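Local coordinates for kinesin-like protein (Caenorhabditis elegans, PDB 5X3E) that probably works as a kinesin-6 motor that couples ATP hydrolysis to movement along microtubules, captured here in the nucleotide-free state, at residues L232-R237 with T242-R247; V219-I224 with E272-G277; S165-F170 with Q253-G258; E279-S284 with K290-S295. One frame throughout, in Å; residues are numbered along the deposited sequence.

Overall arrangement
All four contacts lie in the kinesin motor domain. The 165-170 segment of interaction 3 comes first along the chain, then strand 219-224 of interaction 2. Interaction 1 falls wholly within the span that both enclose, and interaction 4 follows them all. Interactions 1, 2 and 3 reach the same large mixed sheet, and strands 243-248 and 254-256 are neighbours in it. Interactions 2 and 4 share helix 267-281. Centres lie about 11 Å apart for interactions 1 and 2 and about 12 Å for 2 and 4, but about 25 Å for 3 and 4. The set thus runs from the sheet's outer strands to the probable nucleotide-sensing loop, 290-295.

Interaction 1: L232-R237 with T242-R247; sequences LLEDAR and TKREIR. With SO4 (sulfate ion), chain L.
The backbones of E234 and T242 share no hydrogen bond: E234 lies in the loop after strand 228-231, and T242 leads into strand 243-248. The E234 side chain closes the gap. Its CG is anti to the backbone N (chi1 165°) and the chain beyond is extended, which carries the carboxylate across to T242. There T242 holds both oxygens. The hydroxyl OG1 of T242 donates to OE1 of E234 at 2.7 Å, on the syn side but 25° out of the carboxylate plane. The backbone N of T242 gives a nearly straight bond (168°) to the syn lone pair of E234 OE2, 3.0 Å away.

R244 adds charge. Its NH2 forms a salt bridge with E234 OE1 at 3.3 Å. The guanidinium is steeply turned against the carboxylate, so this is not a flat two-pronged pair. CB of T242 sits over one face of the R244 group, toward the rim and 3.6 Å above its plane. A water accepts from R244 NE at 2.9 Å and lies close to E234 OE2 and T242 O. Next along the strand, K243 N donates to O1 of a sulfate at 3.1 Å.

With an alanine in place of E234, T242 N and OG1 are likely to lose their acceptor and the R244 charge this mate. The contact is small and lies at the surface, where the loop after strand 228-231 meets the start of strand 243-248. Its cohesion is polar: one carboxylate, gripped by two donors and an arginine, ties the two ends of the loop together.

Interaction 2: V219-I224 with E272-G277; sequences VTYVEI and EVFCLG. With SO4 (sulfate ion), chain C.
The rings of Y221 and F274 lie nearly parallel, with planes 18° apart, but are slid so far that they barely overlap. Their centroids are 5.1 Å apart. The touching is at the rims: CE2 of Y221 meets CD1 of F274 at 3.6 Å, and the hydroxyl OH of Y221 meets CE1 of F274 at 3.5 Å. G277 CA comes obliquely to the Y221 ring, 3.7 Å from CD2. F299 meets both rings edge to face, which makes a small aromatic cluster. CG of Y221 stands anti to the backbone N (chi1 -162°), and this directs the ring at the helix.

The second patch is aliphatic. V219 CG2 and V273 CG1 reach toward each other, tip to tip, at 3.7 Å. L233 also covers V273 and Y221. G277 has no side chain, and here strand and helix come close: CA of Y221 and CA of G277 are 6.4 Å apart.

The axes of 219-224 and 272-277 run in nearly the same direction, 18° apart, with 9.1 Å between them. Helix 267-281 thus packs on one side of the strand around V219 and Y221, in the main sheet of the motor domain. T220 points to the other side of the strand. Its OG1 donates to a sulfate oxygen, O2, at 2.9 Å.

No hydrogen bond joins strand 219-224 to helix 272-277. Their contact is buried and apolar, so side-chain fit, not bonding, holds helix to strand, while E278 OE2, one residue farther along the helix, meets the buried hydroxyl of Y221.

Interaction 3: S165-F170 with Q253-G258; sequences SALNTF and QMYVDG. With SO4 (sulfate ion), chain G; SO4 (sulfate ion), chain C.
N168 and Y255 make the tight part of this contact. CB of N168 stands over the centre of the Y255 ring, 3.5 Å from the centroid and only 10° off the ring normal, a CH-pi contact. The N168 amide plane is within 3° of the ring plane, so the flat groups stack. The amide is shifted toward the root of the ring: N168 CG lies 3.6 Å from Y255 CG. CG of Y255 sits between its own backbone N and carbonyl carbon (chi1 74°), which stands the ring up beside N168. D249 OD2 accepts from N168 ND2 and so helps fix the amide's rotation.

The outer part is looser. L167 is exposed, and its CB points away from strand 254-256. A single methyl, CD2 of L167, turns back to Y255 OH at 3.3 Å. A water accepts from N168 N at 3.2 Å but reaches D257 O only weakly.

N168 and L167 both have left-handed backbone angles, at the turn of the hairpin 162-165/169-172. The contact therefore lays the tip of that hairpin on strand 254-256 of the main sheet. No direct hydrogen bond crosses between the segments. The hold is CB of N168 over the ring centre, with the amide stacked toward the ring's root and its polar end bonded to D249.

Interaction 4: E279-S284 with K290-S295; sequences ERRRVS and KDSSRS
K290 starts with CG anti to its backbone N (chi1 -177°) and bends at chi3, which curls its end back to the carbonyls of R281 and V283. CE of K290 comes to 3.4 Å from R281 O, and NZ of K290 makes a weak bond to V283 O. The R281 chain kinks at chi3 (102°) and turns the guanidinium to S292. NH2 of R281 lies 3.3 Å from S292 CB. S292 N is also near, at the guanidinium edge and in its plane, but both are donors and no bond forms. The charge of R281 is met by E278, through NH1.

The backbones are joined once. K290 N donates to R282 O at 3.2 Å, approaching from 54° above the carbonyl plane. Residues S292 to S295 spell the S-S-R-S run of the kinesin switch-1 motif, the loop that in this family senses the nucleotide's gamma-phosphate. S292 OG makes a weak hydrogen bond to T127 OG1 of the probable P-loop.

Shortened to alanine, R281 would probably leave E278 without its salt-bridge partner and open a gap beside S292, in switch-1.

Farther along, CB of S284 packs on CB of K290 at 3.8 Å. OG of S284 takes a weak hydrogen bond from R294 NH1 at 3.4 Å. CG of K290 lies over one face of the R294 guanidinium, 3.6 Å above its plane and toward the rim. NE of R294 pairs with E352, and S295 OG bonds to E223.

Interaction 1: L232-R237 with T242-R247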
# COMPACT_ATOMS: atom_id res chain seq x y z
N LEU A 232 -1.62 -4.61 -13.20
CA LEU A 232 -1.52 -6.06 -13.06
C LEU A 232 -2.87 -6.77 -13.15
O LEU A 232 -2.89 -7.99 -13.31
CB LEU A 232 -0.86 -6.41 -11.73
CG LEU A 232 0.51 -5.78 -11.45
CD1 LEU A 232 0.92 -6.04 -10.02
CD2 LEU A 232 1.53 -6.35 -12.41
N LEU A 233 -3.98 -6.03 -13.06
CA LEU A 233 -5.32 -6.58 -13.15
C LEU A 233 -5.97 -6.36 -14.51
O LEU A 233 -7.17 -6.61 -14.66
CB LEU A 233 -6.20 -5.98 -12.05
CG LEU A 233 -5.65 -6.20 -10.64
CD1 LEU A 233 -6.60 -5.60 -9.63
CD2 LEU A 233 -5.43 -7.68 -10.40
N GLU A 234 -5.21 -5.87 -15.48
CA GLU A 234 -5.75 -5.61 -16.81
C GLU A 234 -6.28 -6.90 -17.45
O GLU A 234 -5.72 -7.98 -17.26
CB GLU A 234 -4.67 -4.98 -17.69
CG GLU A 234 -4.96 -4.98 -19.19
CD GLU A 234 -3.76 -4.53 -20.00
OE1 GLU A 234 -3.90 -4.33 -21.23
OE2 GLU A 234 -2.67 -4.38 -19.40
N ASP A 235 -7.37 -6.77 -18.20
CA ASP A 235 -7.86 -7.85 -19.06
C ASP A 235 -6.96 -7.92 -20.29
O ASP A 235 -7.31 -7.49 -21.39
CB ASP A 235 -9.31 -7.63 -19.45
CG ASP A 235 -10.26 -7.78 -18.28
OD1 ASP A 235 -9.97 -8.58 -17.38
OD2 ASP A 235 -11.30 -7.08 -18.27
N ALA A 236 -5.76 -8.47 -20.10
CA ALA A 236 -4.76 -8.47 -21.16
C ALA A 236 -5.22 -9.38 -22.29
O ALA A 236 -5.43 -10.59 -22.09
CB ALA A 236 -3.41 -8.93 -20.62
N ARG A 237 -5.38 -8.81 -23.48
CA ARG A 237 -5.73 -9.56 -24.68
C ARG A 237 -4.52 -9.98 -25.50
O ARG A 237 -4.36 -11.16 -25.82
CB ARG A 237 -6.69 -8.75 -25.55
CG ARG A 237 -8.04 -8.50 -24.91
CD ARG A 237 -8.95 -7.68 -25.83
NE ARG A 237 -10.29 -7.53 -25.27
CZ ARG A 237 -11.26 -6.81 -25.83
NH1 ARG A 237 -11.04 -6.18 -26.98
NH2 ARG A 237 -12.45 -6.73 -25.25
N THR A 242 -0.38 -3.23 -21.01
CA THR A 242 -0.38 -1.90 -21.58
C THR A 242 0.24 -0.90 -20.61
O THR A 242 -0.06 -0.91 -19.41
CB THR A 242 -1.81 -1.47 -21.90
OG1 THR A 242 -2.47 -2.53 -22.62
CG2 THR A 242 -1.82 -0.20 -22.75
N LYS A 243 1.10 -0.03 -21.13
CA LYS A 243 1.61 1.06 -20.31
C LYS A 243 0.46 1.98 -19.92
O LYS A 243 -0.46 2.21 -20.70
CB LYS A 243 2.69 1.84 -21.07
CG LYS A 243 3.89 1.01 -21.49
CD LYS A 243 4.99 1.90 -22.05
CE LYS A 243 6.13 1.07 -22.64
NZ LYS A 243 6.42 -0.17 -21.84
N ARG A 244 0.52 2.49 -18.70
CA ARG A 244 -0.58 3.28 -18.16
C ARG A 244 -0.06 4.63 -17.70
O ARG A 244 1.08 4.76 -17.26
CB ARG A 244 -1.26 2.56 -17.02
CG ARG A 244 -1.82 1.19 -17.37
CD ARG A 244 -2.98 1.30 -18.36
NE ARG A 244 -3.50 -0.02 -18.72
CZ ARG A 244 -4.45 -0.24 -19.62
NH1 ARG A 244 -5.00 0.78 -20.26
NH2 ARG A 244 -4.86 -1.48 -19.87
N GLU A 245 -0.92 5.63 -17.80
CA GLU A 245 -0.56 7.01 -17.52
C GLU A 245 -0.99 7.37 -16.10
O GLU A 245 -2.12 7.08 -15.70
CB GLU A 245 -1.19 7.96 -18.54
CG GLU A 245 -0.78 9.42 -18.40
CD GLU A 245 0.29 9.82 -19.38
OE1 GLU A 245 0.78 8.94 -20.13
OE2 GLU A 245 0.65 11.02 -19.42
N ILE A 246 -0.09 8.00 -15.36
CA ILE A 246 -0.39 8.49 -14.02
C ILE A 246 -0.85 9.94 -14.14
O ILE A 246 -0.10 10.80 -14.60
CB ILE A 246 0.84 8.36 -13.10
CG1 ILE A 246 1.08 6.89 -12.77
CG2 ILE A 246 0.66 9.18 -11.83
CD1 ILE A 246 2.45 6.59 -12.20
N ARG A 247 -2.09 10.21 -13.72
CA ARG A 247 -2.70 11.52 -13.89
C ARG A 247 -3.63 11.81 -12.72
O ARG A 247 -3.88 10.95 -11.87
CB ARG A 247 -3.45 11.60 -15.22
CG ARG A 247 -4.57 10.59 -15.35
CD ARG A 247 -5.11 10.60 -16.77
NE ARG A 247 -5.54 11.93 -17.21
CZ ARG A 247 -5.88 12.22 -18.46
NH1 ARG A 247 -5.84 11.27 -19.38
NH2 ARG A 247 -6.26 13.44 -18.79
S SO4 L . 1.52 0.30 -25.11
O1 SO4 L . 1.65 -0.73 -24.09
O2 SO4 L . 2.32 1.47 -24.72
O3 SO4 L . 2.02 -0.21 -26.38
O4 SO4 L . 0.12 0.68 -25.26
O HOH W 1 -1.89 -2.24 -17.78

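Interaction 2: V219-I224 with E272-G277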
# COMPACT_ATOMS: atom_id res chain seq x y z
N VAL A 219 -10.49 -2.95 -5.39
CA VAL A 219 -9.04 -2.98 -5.32
C VAL A 219 -8.48 -2.69 -6.70
O VAL A 219 -9.05 -3.11 -7.72
CB VAL A 219 -8.50 -4.32 -4.78
CG1 VAL A 219 -9.01 -4.58 -3.37
CG2 VAL A 219 -8.86 -5.47 -5.70
N THR A 220 -7.39 -1.94 -6.74
CA THR A 220 -6.55 -1.83 -7.92
C THR A 220 -5.17 -2.36 -7.55
O THR A 220 -4.70 -2.16 -6.43
CB THR A 220 -6.45 -0.39 -8.44
OG1 THR A 220 -5.93 0.47 -7.42
CG2 THR A 220 -7.81 0.12 -8.85
N TYR A 221 -4.55 -3.07 -8.48
CA TYR A 221 -3.19 -3.57 -8.29
C TYR A 221 -2.34 -3.10 -9.46
O TYR A 221 -2.61 -3.45 -10.61
CB TYR A 221 -3.17 -5.10 -8.18
CG TYR A 221 -1.89 -5.63 -7.56
CD1 TYR A 221 -0.94 -4.77 -7.03
CD2 TYR A 221 -1.64 -7.00 -7.50
CE1 TYR A 221 0.23 -5.25 -6.46
CE2 TYR A 221 -0.47 -7.50 -6.93
CZ TYR A 221 0.46 -6.61 -6.41
OH TYR A 221 1.62 -7.09 -5.84
N VAL A 222 -1.34 -2.29 -9.15
CA VAL A 222 -0.57 -1.56 -10.16
C VAL A 222 0.92 -1.77 -9.90
O VAL A 222 1.35 -1.86 -8.75
CB VAL A 222 -0.94 -0.07 -10.15
CG1 VAL A 222 -0.05 0.68 -11.03
CG2 VAL A 222 -2.35 0.12 -10.68
N GLU A 223 1.70 -1.85 -10.97
CA GLU A 223 3.14 -2.04 -10.88
C GLU A 223 3.84 -0.89 -11.57
O GLU A 223 3.48 -0.50 -12.69
CB GLU A 223 3.56 -3.37 -11.52
CG GLU A 223 5.05 -3.64 -11.50
CD GLU A 223 5.43 -4.87 -12.30
OE1 GLU A 223 4.84 -5.07 -13.38
OE2 GLU A 223 6.30 -5.64 -11.84
N ILE A 224 4.87 -0.34 -10.93
CA ILE A 224 5.72 0.68 -11.53
C ILE A 224 7.08 0.03 -11.77
O ILE A 224 7.82 -0.27 -10.82
CB ILE A 224 5.84 1.92 -10.64
CG1 ILE A 224 4.48 2.62 -10.54
CG2 ILE A 224 6.88 2.87 -11.19
CD1 ILE A 224 4.44 3.72 -9.51
N GLU A 272 -7.77 -13.39 -3.87
CA GLU A 272 -7.75 -14.03 -5.18
C GLU A 272 -7.35 -13.05 -6.27
O GLU A 272 -6.60 -13.39 -7.19
CB GLU A 272 -9.11 -14.65 -5.50
CG GLU A 272 -9.47 -15.88 -4.67
CD GLU A 272 -10.82 -16.48 -5.05
OE1 GLU A 272 -11.45 -15.98 -6.02
OE2 GLU A 272 -11.26 -17.44 -4.38
N VAL A 273 -7.84 -11.81 -6.16
CA VAL A 273 -7.46 -10.78 -7.12
C VAL A 273 -5.99 -10.43 -6.95
O VAL A 273 -5.25 -10.29 -7.94
CB VAL A 273 -8.38 -9.55 -6.97
CG1 VAL A 273 -7.87 -8.39 -7.80
CG2 VAL A 273 -9.78 -9.91 -7.40
N PHE A 274 -5.53 -10.29 -5.70
CA PHE A 274 -4.12 -9.99 -5.46
C PHE A 274 -3.21 -11.06 -6.08
O PHE A 274 -2.19 -10.73 -6.68
CB PHE A 274 -3.86 -9.85 -3.96
CG PHE A 274 -2.40 -9.73 -3.61
CD1 PHE A 274 -1.76 -8.50 -3.68
CD2 PHE A 274 -1.67 -10.83 -3.21
CE1 PHE A 274 -0.42 -8.38 -3.36
CE2 PHE A 274 -0.33 -10.72 -2.88
CZ PHE A 274 0.29 -9.49 -2.96
N CYS A 275 -3.57 -12.33 -5.91
CA CYS A 275 -2.76 -13.40 -6.48
C CYS A 275 -2.76 -13.36 -8.00
O CYS A 275 -1.74 -13.67 -8.63
CB CYS A 275 -3.24 -14.75 -5.97
SG CYS A 275 -2.93 -15.01 -4.21
N LEU A 276 -3.89 -12.99 -8.61
CA LEU A 276 -3.92 -12.81 -10.06
C LEU A 276 -2.94 -11.73 -10.50
O LEU A 276 -2.23 -11.90 -11.50
CB LEU A 276 -5.33 -12.45 -10.52
CG LEU A 276 -5.43 -12.16 -12.02
CD1 LEU A 276 -5.06 -13.39 -12.83
CD2 LEU A 276 -6.81 -11.66 -12.38
N GLY A 277 -2.87 -10.63 -9.76
CA GLY A 277 -1.89 -9.60 -10.07
C GLY A 277 -0.47 -10.10 -9.93
O GLY A 277 0.41 -9.74 -10.72
S SO4 C . -5.81 3.72 -9.29
O1 SO4 C . -6.93 4.49 -8.76
O2 SO4 C . -5.05 3.12 -8.19
O3 SO4 C . -4.92 4.59 -10.04
O4 SO4 C . -6.30 2.67 -10.17

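Interaction 3: S165-F170 with Q253-G258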
# COMPACT_ATOMS: atom_id res chain seq x y z
N SER A 165 -16.57 4.45 -13.05
CA SER A 165 -16.94 5.24 -14.21
C SER A 165 -15.77 6.14 -14.60
O SER A 165 -14.74 6.18 -13.92
CB SER A 165 -18.20 6.06 -13.95
OG SER A 165 -18.01 6.96 -12.88
N ALA A 166 -15.95 6.89 -15.69
CA ALA A 166 -14.86 7.62 -16.31
C ALA A 166 -14.19 8.58 -15.33
O ALA A 166 -14.82 9.09 -14.40
CB ALA A 166 -15.37 8.40 -17.52
N LEU A 167 -12.90 8.82 -15.56
CA LEU A 167 -12.11 9.80 -14.81
C LEU A 167 -12.18 9.54 -13.30
O LEU A 167 -12.46 10.43 -12.50
CB LEU A 167 -12.56 11.22 -15.14
CG LEU A 167 -12.26 11.66 -16.58
CD1 LEU A 167 -12.90 13.01 -16.88
CD2 LEU A 167 -10.76 11.73 -16.80
N ASN A 168 -11.93 8.28 -12.93
CA ASN A 168 -11.69 7.90 -11.54
C ASN A 168 -12.89 8.22 -10.64
O ASN A 168 -12.75 8.80 -9.56
CB ASN A 168 -10.42 8.59 -11.02
CG ASN A 168 -9.93 8.01 -9.70
OD1 ASN A 168 -9.90 6.79 -9.51
ND2 ASN A 168 -9.56 8.90 -8.78
N THR A 169 -14.08 7.84 -11.10
CA THR A 169 -15.32 8.07 -10.36
C THR A 169 -16.09 6.76 -10.20
O THR A 169 -15.69 5.71 -10.72
CB THR A 169 -16.20 9.13 -11.05
OG1 THR A 169 -16.52 8.71 -12.38
CG2 THR A 169 -15.51 10.49 -11.09
N PHE A 170 -17.19 6.82 -9.44
CA PHE A 170 -18.09 5.68 -9.26
C PHE A 170 -19.53 6.12 -9.47
O PHE A 170 -19.91 7.23 -9.09
CB PHE A 170 -17.93 5.04 -7.87
CG PHE A 170 -16.62 4.32 -7.69
CD1 PHE A 170 -16.50 2.98 -8.00
CD2 PHE A 170 -15.50 5.00 -7.26
CE1 PHE A 170 -15.29 2.32 -7.87
CE2 PHE A 170 -14.28 4.35 -7.12
CZ PHE A 170 -14.17 3.01 -7.43
N GLN A 253 -6.89 14.38 -7.32
CA GLN A 253 -6.38 13.12 -6.78
C GLN A 253 -5.68 12.30 -7.86
O GLN A 253 -6.18 12.19 -8.98
CB GLN A 253 -7.52 12.30 -6.18
CG GLN A 253 -8.16 12.92 -4.95
CD GLN A 253 -7.24 12.87 -3.74
OE1 GLN A 253 -6.69 11.81 -3.42
NE2 GLN A 253 -7.09 14.00 -3.06
N MET A 254 -4.54 11.73 -7.50
CA MET A 254 -3.78 10.92 -8.45
C MET A 254 -4.47 9.58 -8.69
O MET A 254 -5.12 9.02 -7.80
CB MET A 254 -2.36 10.70 -7.94
CG MET A 254 -1.55 11.97 -7.84
SD MET A 254 -1.42 12.83 -9.42
CE MET A 254 -2.01 14.43 -8.92
N TYR A 255 -4.34 9.07 -9.91
CA TYR A 255 -4.84 7.74 -10.24
C TYR A 255 -4.16 7.25 -11.51
O TYR A 255 -3.48 8.01 -12.22
CB TYR A 255 -6.37 7.72 -10.40
CG TYR A 255 -6.91 8.35 -11.67
CD1 TYR A 255 -7.39 7.55 -12.71
CD2 TYR A 255 -6.95 9.73 -11.83
CE1 TYR A 255 -7.89 8.12 -13.88
CE2 TYR A 255 -7.45 10.31 -13.00
CZ TYR A 255 -7.92 9.50 -14.02
OH TYR A 255 -8.42 10.06 -15.17
N VAL A 256 -4.35 5.97 -11.80
CA VAL A 256 -3.82 5.34 -13.00
C VAL A 256 -4.96 5.27 -14.01
O VAL A 256 -5.98 4.61 -13.76
CB VAL A 256 -3.24 3.94 -12.69
CG1 VAL A 256 -2.74 3.28 -13.95
CG2 VAL A 256 -2.11 4.04 -11.66
N ASP A 257 -4.78 5.95 -15.14
CA ASP A 257 -5.86 6.22 -16.10
C ASP A 257 -6.64 4.96 -16.48
O ASP A 257 -7.84 4.86 -16.20
CB ASP A 257 -5.26 6.90 -17.34
CG ASP A 257 -6.32 7.36 -18.33
OD1 ASP A 257 -7.53 7.17 -18.06
OD2 ASP A 257 -5.95 7.96 -19.35
N GLY A 258 -6.00 4.00 -17.12
CA GLY A 258 -6.71 2.81 -17.54
C GLY A 258 -6.69 1.63 -16.59
O GLY A 258 -7.07 0.53 -16.99
S SO4 G . -16.83 9.70 -7.06
O1 SO4 G . -17.82 10.06 -6.05
O2 SO4 G . -15.50 9.83 -6.49
O3 SO4 G . -17.05 8.33 -7.52
O4 SO4 G . -16.97 10.61 -8.19
S SO4 C . -5.81 3.72 -9.29
O1 SO4 C . -6.93 4.49 -8.76
O2 SO4 C . -5.05 3.12 -8.19
O3 SO4 C . -4.92 4.59 -10.04
O4 SO4 C . -6.30 2.67 -10.17
O HOH W 2 -10.77 5.96 -14.79

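Interaction 4: E279-S284 with K290-S295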
# COMPACT_ATOMS: atom_id res chain seq x y z
N GLU A 279 0.56 -13.08 -10.50
CA GLU A 279 0.86 -13.83 -11.72
C GLU A 279 1.33 -12.90 -12.84
O GLU A 279 2.28 -13.22 -13.56
CB GLU A 279 -0.37 -14.62 -12.18
CG GLU A 279 -0.81 -15.74 -11.25
CD GLU A 279 -1.89 -16.61 -11.87
OE1 GLU A 279 -1.77 -16.97 -13.06
OE2 GLU A 279 -2.87 -16.94 -11.17
N ARG A 280 0.67 -11.75 -13.01
CA ARG A 280 1.14 -10.78 -14.00
C ARG A 280 2.45 -10.14 -13.58
O ARG A 280 3.33 -9.89 -14.41
CB ARG A 280 0.11 -9.69 -14.27
CG ARG A 280 -0.97 -9.99 -15.28
CD ARG A 280 -1.99 -11.01 -14.87
NE ARG A 280 -2.92 -11.22 -15.97
CZ ARG A 280 -4.06 -10.56 -16.12
NH1 ARG A 280 -4.41 -9.64 -15.23
NH2 ARG A 280 -4.85 -10.81 -17.15
N ARG A 281 2.62 -9.88 -12.28
CA ARG A 281 3.84 -9.22 -11.82
C ARG A 281 5.08 -10.04 -12.12
O ARG A 281 6.18 -9.47 -12.21
CB ARG A 281 3.75 -8.94 -10.32
CG ARG A 281 4.79 -7.95 -9.84
CD ARG A 281 4.89 -7.92 -8.34
NE ARG A 281 6.06 -8.68 -7.95
CZ ARG A 281 6.06 -9.97 -7.66
NH1 ARG A 281 4.93 -10.67 -7.69
NH2 ARG A 281 7.20 -10.57 -7.35
N ARG A 282 4.94 -11.35 -12.31
CA ARG A 282 6.05 -12.25 -12.56
C ARG A 282 6.47 -12.31 -14.03
O ARG A 282 7.40 -13.06 -14.36
CB ARG A 282 5.70 -13.66 -12.06
CG ARG A 282 5.51 -13.72 -10.55
CD ARG A 282 5.13 -15.10 -10.03
NE ARG A 282 4.81 -15.04 -8.61
CZ ARG A 282 5.71 -14.96 -7.64
NH1 ARG A 282 7.00 -14.93 -7.92
NH2 ARG A 282 5.31 -14.91 -6.37
N VAL A 283 5.84 -11.54 -14.90
CA VAL A 283 6.18 -11.51 -16.32
C VAL A 283 7.34 -10.54 -16.51
O VAL A 283 7.16 -9.32 -16.49
CB VAL A 283 4.97 -11.10 -17.17
CG1 VAL A 283 5.37 -11.03 -18.63
CG2 VAL A 283 3.86 -12.10 -16.99
N SER A 284 8.54 -11.09 -16.69
CA SER A 284 9.74 -10.32 -16.92
C SER A 284 9.81 -9.83 -18.36
O SER A 284 9.04 -10.25 -19.23
CB SER A 284 10.98 -11.15 -16.59
OG SER A 284 12.17 -10.47 -16.94
N LYS A 290 10.21 -12.28 -12.94
CA LYS A 290 10.66 -10.96 -12.49
C LYS A 290 10.51 -10.85 -10.98
O LYS A 290 9.45 -11.17 -10.44
CB LYS A 290 9.88 -9.86 -13.20
CG LYS A 290 10.34 -8.45 -12.85
CD LYS A 290 9.81 -7.44 -13.85
CE LYS A 290 8.29 -7.41 -13.87
NZ LYS A 290 7.78 -6.42 -14.86
N ASP A 291 11.57 -10.41 -10.31
CA ASP A 291 11.56 -10.35 -8.86
C ASP A 291 10.79 -9.13 -8.37
O ASP A 291 10.69 -8.11 -9.05
CB ASP A 291 12.99 -10.30 -8.32
CG ASP A 291 13.81 -11.50 -8.75
OD1 ASP A 291 13.22 -12.59 -8.93
OD2 ASP A 291 15.04 -11.36 -8.90
N SER A 292 10.23 -9.25 -7.16
CA SER A 292 9.54 -8.13 -6.55
C SER A 292 10.50 -7.00 -6.22
O SER A 292 10.08 -5.86 -6.02
CB SER A 292 8.81 -8.59 -5.28
OG SER A 292 9.72 -9.06 -4.31
N SER A 293 11.80 -7.31 -6.15
CA SER A 293 12.83 -6.31 -5.98
C SER A 293 13.09 -5.50 -7.25
O SER A 293 13.74 -4.45 -7.17
CB SER A 293 14.12 -6.98 -5.54
OG SER A 293 14.53 -7.94 -6.51
N ARG A 294 12.61 -5.96 -8.40
CA ARG A 294 12.85 -5.26 -9.64
C ARG A 294 11.80 -4.20 -9.95
O ARG A 294 11.99 -3.42 -10.89
CB ARG A 294 12.93 -6.26 -10.80
CG ARG A 294 14.03 -7.30 -10.65
CD ARG A 294 13.92 -8.41 -11.70
NE ARG A 294 14.11 -7.91 -13.06
CZ ARG A 294 14.09 -8.68 -14.15
NH1 ARG A 294 13.88 -9.99 -14.05
NH2 ARG A 294 14.27 -8.13 -15.34
N SER A 295 10.71 -4.14 -9.19
CA SER A 295 9.64 -3.19 -9.47
C SER A 295 8.94 -2.78 -8.18
O SER A 295 9.11 -3.40 -7.14
CB SER A 295 8.61 -3.78 -10.45
OG SER A 295 8.01 -4.95 -9.91